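Local coordinates for hypothetical protein TM1553 (Thermotoga maritima, PDB 1VRM), which belongs to the ApbE family and is probably a flavin transferase that moves FMN from FAD onto target proteins, at residues L111-F116 and R124-E129; H249-D252 and Y257-R260. One frame throughout, in Å; residues are numbered along the deposited sequence.

The two contacts lie side by side, their centres about 11 Å apart, and meet largely through Trp114. Contact 1 sits farther out, partly buried: it ties the end of helix 108-114 to the start of helix 128-135, mainly by proline, leucine and tryptophan packing, with one direct backbone bond and one water bridge. Contact 2 is buried nearer the chain's centre and pinches a loop between strands 245-248 and 262-269, with two backbone hydrogen bonds doing most of the work. The indole lies between two prolines: Pro126 of contact 1 covers one face, and Pro258 of contact 2 approaches the other, its CD 3.6 Å from Trp114 CZ2.

Contact 1. Residues L111-F116 and R124-E129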
ATOM      1  N   LEU A 111      -4.555 -13.818   5.712  1.00  6.25           N
ATOM      2  CA  LEU A 111      -5.674 -12.823   5.636  1.00  5.73           C
ATOM      3  C   LEU A 111      -6.990 -13.588   5.525  1.00  8.64           C
ATOM      4  O   LEU A 111      -7.972 -13.257   6.154  1.00  8.94           O
ATOM      5  CB  LEU A 111      -5.487 -11.854   4.495  1.00  9.71           C
ATOM      6  CG  LEU A 111      -4.292 -10.930   4.728  1.00  7.55           C
ATOM      7  CD1 LEU A 111      -4.004 -10.184   3.470  1.00 10.91           C
ATOM      8  CD2 LEU A 111      -4.556  -9.957   5.841  1.00 11.71           C
ATOM      9  N   GLU A 112      -6.982 -14.666   4.758  1.00  9.18           N
ATOM     10  CA  GLU A 112      -8.197 -15.452   4.540  1.00 10.52           C
ATOM     11  C   GLU A 112      -8.635 -16.132   5.874  1.00 11.15           C
ATOM     12  O   GLU A 112      -9.803 -16.135   6.292  1.00 10.02           O
ATOM     13  CB  GLU A 112      -7.851 -16.428   3.422  1.00 14.16           C
ATOM     14  CG  GLU A 112      -8.911 -17.156   2.814  1.00 18.12           C
ATOM     15  CD  GLU A 112      -8.327 -18.130   1.788  1.00 17.89           C
ATOM     16  OE1 GLU A 112      -7.471 -18.958   2.155  1.00 15.42           O
ATOM     17  OE2 GLU A 112      -8.741 -18.056   0.632  1.00 18.37           O
ATOM     18  N   LEU A 113      -7.654 -16.622   6.620  1.00  9.33           N
ATOM     19  CA  LEU A 113      -7.903 -17.267   7.879  1.00 12.33           C
ATOM     20  C   LEU A 113      -8.496 -16.327   8.903  1.00  9.96           C
ATOM     21  O   LEU A 113      -9.431 -16.664   9.597  1.00 12.67           O
ATOM     22  CB  LEU A 113      -6.586 -17.833   8.387  1.00 13.61           C
ATOM     23  CG  LEU A 113      -6.591 -18.840   9.527  1.00 21.27           C
ATOM     24  CD1 LEU A 113      -7.155 -20.190   9.020  1.00 18.91           C
ATOM     25  CD2 LEU A 113      -5.176 -18.948  10.110  1.00 17.76           C
ATOM     26  N   TRP A 114      -7.938 -15.122   8.978  1.00  8.01           N
ATOM     27  CA  TRP A 114      -8.421 -14.091   9.900  1.00  7.91           C
ATOM     28  C   TRP A 114      -9.765 -13.472   9.466  1.00 11.50           C
ATOM     29  O   TRP A 114     -10.430 -12.785  10.240  1.00 10.90           O
ATOM     30  CB  TRP A 114      -7.361 -12.966   9.988  1.00  9.21           C
ATOM     31  CG  TRP A 114      -6.255 -13.248  10.871  1.00  5.76           C
ATOM     32  CD1 TRP A 114      -5.073 -13.853  10.550  1.00  7.37           C
ATOM     33  CD2 TRP A 114      -6.172 -12.907  12.260  1.00  3.25           C
ATOM     34  NE1 TRP A 114      -4.263 -13.945  11.668  1.00  6.53           N
ATOM     35  CE2 TRP A 114      -4.913 -13.348  12.733  1.00  7.36           C
ATOM     36  CE3 TRP A 114      -7.071 -12.297  13.163  1.00  6.80           C
ATOM     37  CZ2 TRP A 114      -4.537 -13.205  14.057  1.00  9.58           C
ATOM     38  CZ3 TRP A 114      -6.682 -12.120  14.440  1.00  8.37           C
ATOM     39  CH2 TRP A 114      -5.441 -12.600  14.909  1.00  9.69           C
ATOM     40  N   GLY A 115     -10.144 -13.671   8.217  1.00  9.60           N
ATOM     41  CA  GLY A 115     -11.409 -13.143   7.691  1.00 10.89           C
ATOM     42  C   GLY A 115     -11.333 -11.806   6.971  1.00 13.99           C
ATOM     43  O   GLY A 115     -12.369 -11.233   6.574  1.00 17.25           O
ATOM     44  N   PHE A 116     -10.135 -11.285   6.783  1.00 10.93           N
ATOM     45  CA  PHE A 116      -9.950  -9.968   6.148  1.00 12.86           C
ATOM     46  C   PHE A 116     -10.384  -9.956   4.677  1.00 18.58           C
ATOM     47  O   PHE A 116     -10.731  -8.919   4.162  1.00 22.03           O
ATOM     48  CB  PHE A 116      -8.559  -9.424   6.352  1.00 13.93           C
ATOM     49  CG  PHE A 116      -8.312  -8.982   7.746  1.00 10.51           C
ATOM     50  CD1 PHE A 116      -8.968  -7.852   8.256  1.00 14.77           C
ATOM     51  CD2 PHE A 116      -7.422  -9.649   8.567  1.00  9.93           C
ATOM     52  CE1 PHE A 116      -8.720  -7.446   9.527  1.00 14.00           C
ATOM     53  CE2 PHE A 116      -7.192  -9.232   9.823  1.00 10.98           C
ATOM     54  CZ  PHE A 116      -7.842  -8.150  10.322  1.00 13.15           C
ATOM     55  N   ARG A 124     -12.452 -13.236  12.579  1.00 10.64           N
ATOM     56  CA  ARG A 124     -12.270 -14.024  13.786  1.00 11.01           C
ATOM     57  C   ARG A 124     -10.816 -14.077  14.170  1.00 10.94           C
ATOM     58  O   ARG A 124      -9.963 -13.809  13.348  1.00 10.25           O
ATOM     59  CB  ARG A 124     -12.803 -15.454  13.596  1.00 12.22           C
ATOM     60  CG  ARG A 124     -12.019 -16.294  12.645  1.00 13.48           C
ATOM     61  CD  ARG A 124     -12.654 -17.625  12.464  1.00 17.35           C
ATOM     62  NE  ARG A 124     -11.861 -18.356  11.513  1.00 19.51           N
ATOM     63  CZ  ARG A 124     -10.947 -19.258  11.835  1.00 16.88           C
ATOM     64  NH1 ARG A 124     -10.730 -19.625  13.083  1.00 14.43           N
ATOM     65  NH2 ARG A 124     -10.256 -19.823  10.858  1.00 21.33           N
ATOM     66  N   VAL A 125     -10.556 -14.443  15.421  1.00 11.90           N
ATOM     67  CA  VAL A 125      -9.222 -14.710  15.906  1.00 11.14           C
ATOM     68  C   VAL A 125      -8.961 -16.207  15.759  1.00 12.88           C
ATOM     69  O   VAL A 125      -9.556 -17.008  16.488  1.00  9.33           O
ATOM     70  CB  VAL A 125      -9.022 -14.302  17.391  1.00 11.49           C
ATOM     71  CG1 VAL A 125      -7.623 -14.510  17.843  1.00 11.31           C
ATOM     72  CG2 VAL A 125      -9.485 -12.814  17.618  1.00 12.79           C
ATOM     73  N   PRO A 126      -8.114 -16.596  14.804  1.00 10.45           N
ATOM     74  CA  PRO A 126      -7.822 -18.007  14.625  1.00 11.12           C
ATOM     75  C   PRO A 126      -7.019 -18.522  15.800  1.00 10.64           C
ATOM     76  O   PRO A 126      -6.358 -17.753  16.477  1.00 11.04           O
ATOM     77  CB  PRO A 126      -6.976 -18.026  13.333  1.00 10.56           C
ATOM     78  CG  PRO A 126      -7.226 -16.687  12.665  1.00 11.60           C
ATOM     79  CD  PRO A 126      -7.343 -15.778  13.839  1.00  8.99           C
ATOM     80  N   SER A 127      -7.066 -19.831  16.058  1.00 11.56           N
ATOM     81  CA  SER A 127      -6.203 -20.361  17.096  1.00 11.59           C
ATOM     82  C   SER A 127      -4.722 -20.344  16.763  1.00 12.75           C
ATOM     83  O   SER A 127      -4.333 -20.271  15.580  1.00 10.76           O
ATOM     84  CB  SER A 127      -6.619 -21.812  17.403  1.00 13.71           C
ATOM     85  OG  SER A 127      -6.260 -22.667  16.305  1.00 14.20           O
ATOM     86  N   ARG A 128      -3.882 -20.450  17.788  1.00 14.30           N
ATOM     87  CA  ARG A 128      -2.446 -20.546  17.596  1.00 16.20           C
ATOM     88  C   ARG A 128      -2.083 -21.687  16.643  1.00 15.74           C
ATOM     89  O   ARG A 128      -1.228 -21.566  15.753  1.00 11.69           O
ATOM     90  CB  ARG A 128      -1.724 -20.779  18.928  1.00 15.51           C
ATOM     91  CG  ARG A 128      -0.235 -20.685  18.774  1.00 22.72           C
ATOM     92  CD  ARG A 128       0.493 -20.870  20.099  1.00 27.01           C
ATOM     93  NE  ARG A 128       1.945 -20.980  19.920  1.00 41.20           N
ATOM     94  N   GLU A 129      -2.710 -22.829  16.872  1.00 13.34           N
ATOM     95  CA  GLU A 129      -2.467 -23.979  16.021  1.00 14.78           C
ATOM     96  C   GLU A 129      -2.814 -23.692  14.539  1.00 10.23           C
ATOM     97  O   GLU A 129      -2.049 -24.068  13.639  1.00 13.17           O
ATOM     98  CB  GLU A 129      -3.224 -25.179  16.584  1.00 18.76           C
ATOM     99  CG  GLU A 129      -3.170 -26.384  15.805  1.00 25.56           C
ATOM    100  CD  GLU A 129      -3.571 -27.623  16.627  1.00 24.56           C
ATOM    101  OE1 GLU A 129      -4.187 -27.497  17.713  1.00 27.08           O
ATOM    102  OE2 GLU A 129      -3.236 -28.723  16.182  1.00 22.46           O
TER
HETATM  103  O   HOH W   1     -12.312 -16.694   9.033  1.00 19.58           O
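Pro126 comes down end-on, CD first, onto one face of the Trp114 indole where helix 108-114 meets the chain leading into helix 128-135. The CB of Trp114 sets off away from 124-129, with CG anti to the carbonyl carbon (chi1 -81°), but the broad ring then swings back alongside it. CG stands 4.0 Å from Pro126 CG, and CD2 is closer still, 3.5 Å from Pro126 CD. That CD methylene sits almost squarely over the six-membered ring, 3.4 Å from the ring centroid, a CH-pi contact on one face of Trp114. NE1 turns elsewhere and gives its hydrogen to Gly256 O. On the benzo side, CE3 comes 3.3 Å from Arg124 O, CZ3 comes near Val125 CA, and the far corner CH2 meets Val125 CG1 at 4.1 Å.

The backbone closes the joint: Arg124 N donates to Trp114 O over 3.1 Å. Leu113 fills the next position with CD2 on Pro126 CB, and Ala134 touches it from the following helix. The Arg124 chain runs extended past Leu113 O; a water in the guanidinium plane accepts from Arg124 NE at 3.0 Å and donates to Leu113 O, while Arg124 NH2 forms a salt bridge with Glu130.

Two helix ends meet here. Gly115, at positive phi, terminates the first in a Schellman motif. Ser127 is the N-cap of the second: its side chain caps a backbone N of the first turn while Glu130 OE1 takes the hydrogen bond from Ser127 N, a capping box.

Contact 2. Residues H249-D252 and Y257-R260; sequences HILD and YPAR
Leu251 and Pro258 face each other in a single antiparallel beta bridge, a non-hydrogen-bonded pair with their CA atoms 4.1 Å apart, which closes the loop between strands 245-248 and 262-269. Both segments, HILD and YPAR, belong to this one loop, with four residues between them.

The polar part is carried by backbone. Ala259 N reaches Ile250 O at 2.8 Å, nearly straight (177° at the hydrogen) and in the carbonyl plane, and Asp252 N reaches Tyr257 O at 2.9 Å. Each acceptor also takes a CA-H...O contact: Pro258 CA lies near Ile250 O, and Leu251 CA near Tyr257 O. Ile250 is itself the centre of an inverse gamma turn, so the chain bends just before the bridge.

Apolar contact is modest. With CG anti to the carbonyl carbon (chi1 -55°), Leu251 lays CD2 against the proline, 3.6 Å from Pro258 N and 3.9 Å from Pro258 CD. Leu110 and Leu111 of helix 108-114 also pack on Leu251, while Phe283 of helix 272-296 packs on Ile250 and Ala259.

An unidentified molecule, probably from the crystallisation liquor, is hydrogen-bonded to His249 NE2 and Leu251 O and may mark a pocket beside the loop. Charge enters through Asp252: its CB lies 3.7 Å from Tyr257 O, and from there the carboxylate leaves the bridge, OD1 hydrogen-bonded to Ser254 OG and OD2 in a salt bridge with Lys288 NZ.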
ATOM      1  N   HIS A 249      -5.268  -5.440  10.006  1.00  9.46           N
ATOM      2  CA  HIS A 249      -4.920  -6.231   8.824  1.00  9.36           C
ATOM      3  C   HIS A 249      -3.435  -6.280   8.503  1.00  9.83           C
ATOM      4  O   HIS A 249      -3.028  -6.970   7.564  1.00 11.31           O
ATOM      5  CB  HIS A 249      -5.685  -5.694   7.607  1.00 10.02           C
ATOM      6  CG  HIS A 249      -5.021  -4.522   6.977  1.00 17.41           C
ATOM      7  ND1 HIS A 249      -4.916  -3.299   7.606  1.00 19.05           N
ATOM      8  CD2 HIS A 249      -4.346  -4.405   5.804  1.00 27.54           C
ATOM      9  CE1 HIS A 249      -4.261  -2.458   6.822  1.00 26.53           C
ATOM     10  NE2 HIS A 249      -3.901  -3.106   5.725  1.00 31.72           N
ATOM     11  N   ILE A 250      -2.633  -5.536   9.252  1.00  6.38           N
ATOM     12  CA  ILE A 250      -1.179  -5.508   8.982  1.00  8.52           C
ATOM     13  C   ILE A 250      -0.525  -6.621   9.785  1.00  8.37           C
ATOM     14  O   ILE A 250      -0.009  -6.464  10.894  1.00  9.21           O
ATOM     15  CB  ILE A 250      -0.505  -4.173   9.257  1.00  8.01           C
ATOM     16  CG1 ILE A 250      -1.290  -3.042   8.591  1.00 11.90           C
ATOM     17  CG2 ILE A 250       0.950  -4.197   8.727  1.00  9.13           C
ATOM     18  CD1 ILE A 250      -0.831  -1.652   8.991  1.00 13.30           C
ATOM     19  N   LEU A 251      -0.532  -7.801   9.167  1.00  6.82           N
ATOM     20  CA  LEU A 251       0.045  -8.978   9.816  1.00  7.25           C
ATOM     21  C   LEU A 251       1.554  -8.992   9.685  1.00  8.98           C
ATOM     22  O   LEU A 251       2.115  -8.587   8.654  1.00  8.83           O
ATOM     23  CB  LEU A 251      -0.554 -10.250   9.190  1.00  7.37           C
ATOM     24  CG  LEU A 251      -2.083 -10.358   9.187  1.00  9.14           C
ATOM     25  CD1 LEU A 251      -2.600 -11.698   8.568  1.00 14.02           C
ATOM     26  CD2 LEU A 251      -2.677 -10.227  10.551  1.00 10.76           C
ATOM     27  N   ASP A 252       2.213  -9.426  10.731  1.00  9.26           N
ATOM     28  CA  ASP A 252       3.639  -9.779  10.673  1.00  5.88           C
ATOM     29  C   ASP A 252       3.740 -11.144   9.951  1.00  6.41           C
ATOM     30  O   ASP A 252       3.309 -12.160  10.460  1.00  8.77           O
ATOM     31  CB  ASP A 252       4.208  -9.836  12.083  1.00  8.22           C
ATOM     32  CG  ASP A 252       5.706 -10.104  12.093  1.00 13.07           C
ATOM     33  OD1 ASP A 252       6.236 -10.654  11.086  1.00 14.37           O
ATOM     34  OD2 ASP A 252       6.328  -9.789  13.139  1.00 16.01           O
ATOM     35  N   TYR A 257       0.275 -12.939  13.187  1.00  6.90           N
ATOM     36  CA  TYR A 257      -0.597 -12.116  14.013  1.00  7.13           C
ATOM     37  C   TYR A 257      -0.411 -10.634  13.581  1.00  8.48           C
ATOM     38  O   TYR A 257       0.631 -10.273  12.985  1.00  7.19           O
ATOM     39  CB  TYR A 257      -0.273 -12.270  15.500  1.00 10.23           C
ATOM     40  CG  TYR A 257      -0.706 -13.570  16.122  1.00  9.96           C
ATOM     41  CD1 TYR A 257       0.132 -14.680  16.116  1.00 14.32           C
ATOM     42  CD2 TYR A 257      -1.971 -13.677  16.677  1.00 13.38           C
ATOM     43  CE1 TYR A 257      -0.297 -15.900  16.708  1.00 18.50           C
ATOM     44  CE2 TYR A 257      -2.412 -14.882  17.258  1.00 17.50           C
ATOM     45  CZ  TYR A 257      -1.560 -15.977  17.265  1.00 17.64           C
ATOM     46  OH  TYR A 257      -2.025 -17.171  17.842  1.00 21.26           O
ATOM     47  N   PRO A 258      -1.395  -9.772  13.878  1.00  5.44           N
ATOM     48  CA  PRO A 258      -1.250  -8.347  13.670  1.00  9.04           C
ATOM     49  C   PRO A 258       0.028  -7.868  14.287  1.00  8.91           C
ATOM     50  O   PRO A 258       0.383  -8.238  15.409  1.00  9.74           O
ATOM     51  CB  PRO A 258      -2.493  -7.750  14.354  1.00  7.95           C
ATOM     52  CG  PRO A 258      -3.503  -8.816  14.248  1.00  9.52           C
ATOM     53  CD  PRO A 258      -2.711 -10.083  14.478  1.00 10.53           C
ATOM     54  N   ALA A 259       0.762  -7.059  13.549  1.00  9.91           N
ATOM     55  CA  ALA A 259       1.999  -6.509  14.088  1.00  9.44           C
ATOM     56  C   ALA A 259       1.649  -5.515  15.221  1.00  7.78           C
ATOM     57  O   ALA A 259       0.703  -4.748  15.074  1.00  9.13           O
ATOM     58  CB  ALA A 259       2.744  -5.797  12.976  1.00 10.80           C
ATOM     59  N   ARG A 260       2.392  -5.562  16.330  1.00  9.74           N
ATOM     60  CA  ARG A 260       2.098  -4.797  17.532  1.00  9.66           C
ATOM     61  C   ARG A 260       3.137  -3.729  17.850  1.00 10.30           C
ATOM     62  O   ARG A 260       4.213  -3.712  17.234  1.00 15.29           O
ATOM     63  CB  ARG A 260       1.949  -5.744  18.730  1.00 14.20           C
ATOM     64  CG  ARG A 260       0.871  -6.851  18.515  1.00 13.08           C
ATOM     65  CD  ARG A 260      -0.484  -6.245  18.265  1.00 15.20           C
ATOM     66  NE  ARG A 260      -1.578  -7.218  18.324  1.00 11.12           N
ATOM     67  CZ  ARG A 260      -2.851  -6.887  18.135  1.00 15.59           C
ATOM     68  NH1 ARG A 260      -3.176  -5.638  17.865  1.00 16.18           N
ATOM     69  NH2 ARG A 260      -3.798  -7.811  18.186  1.00 11.09           N
TER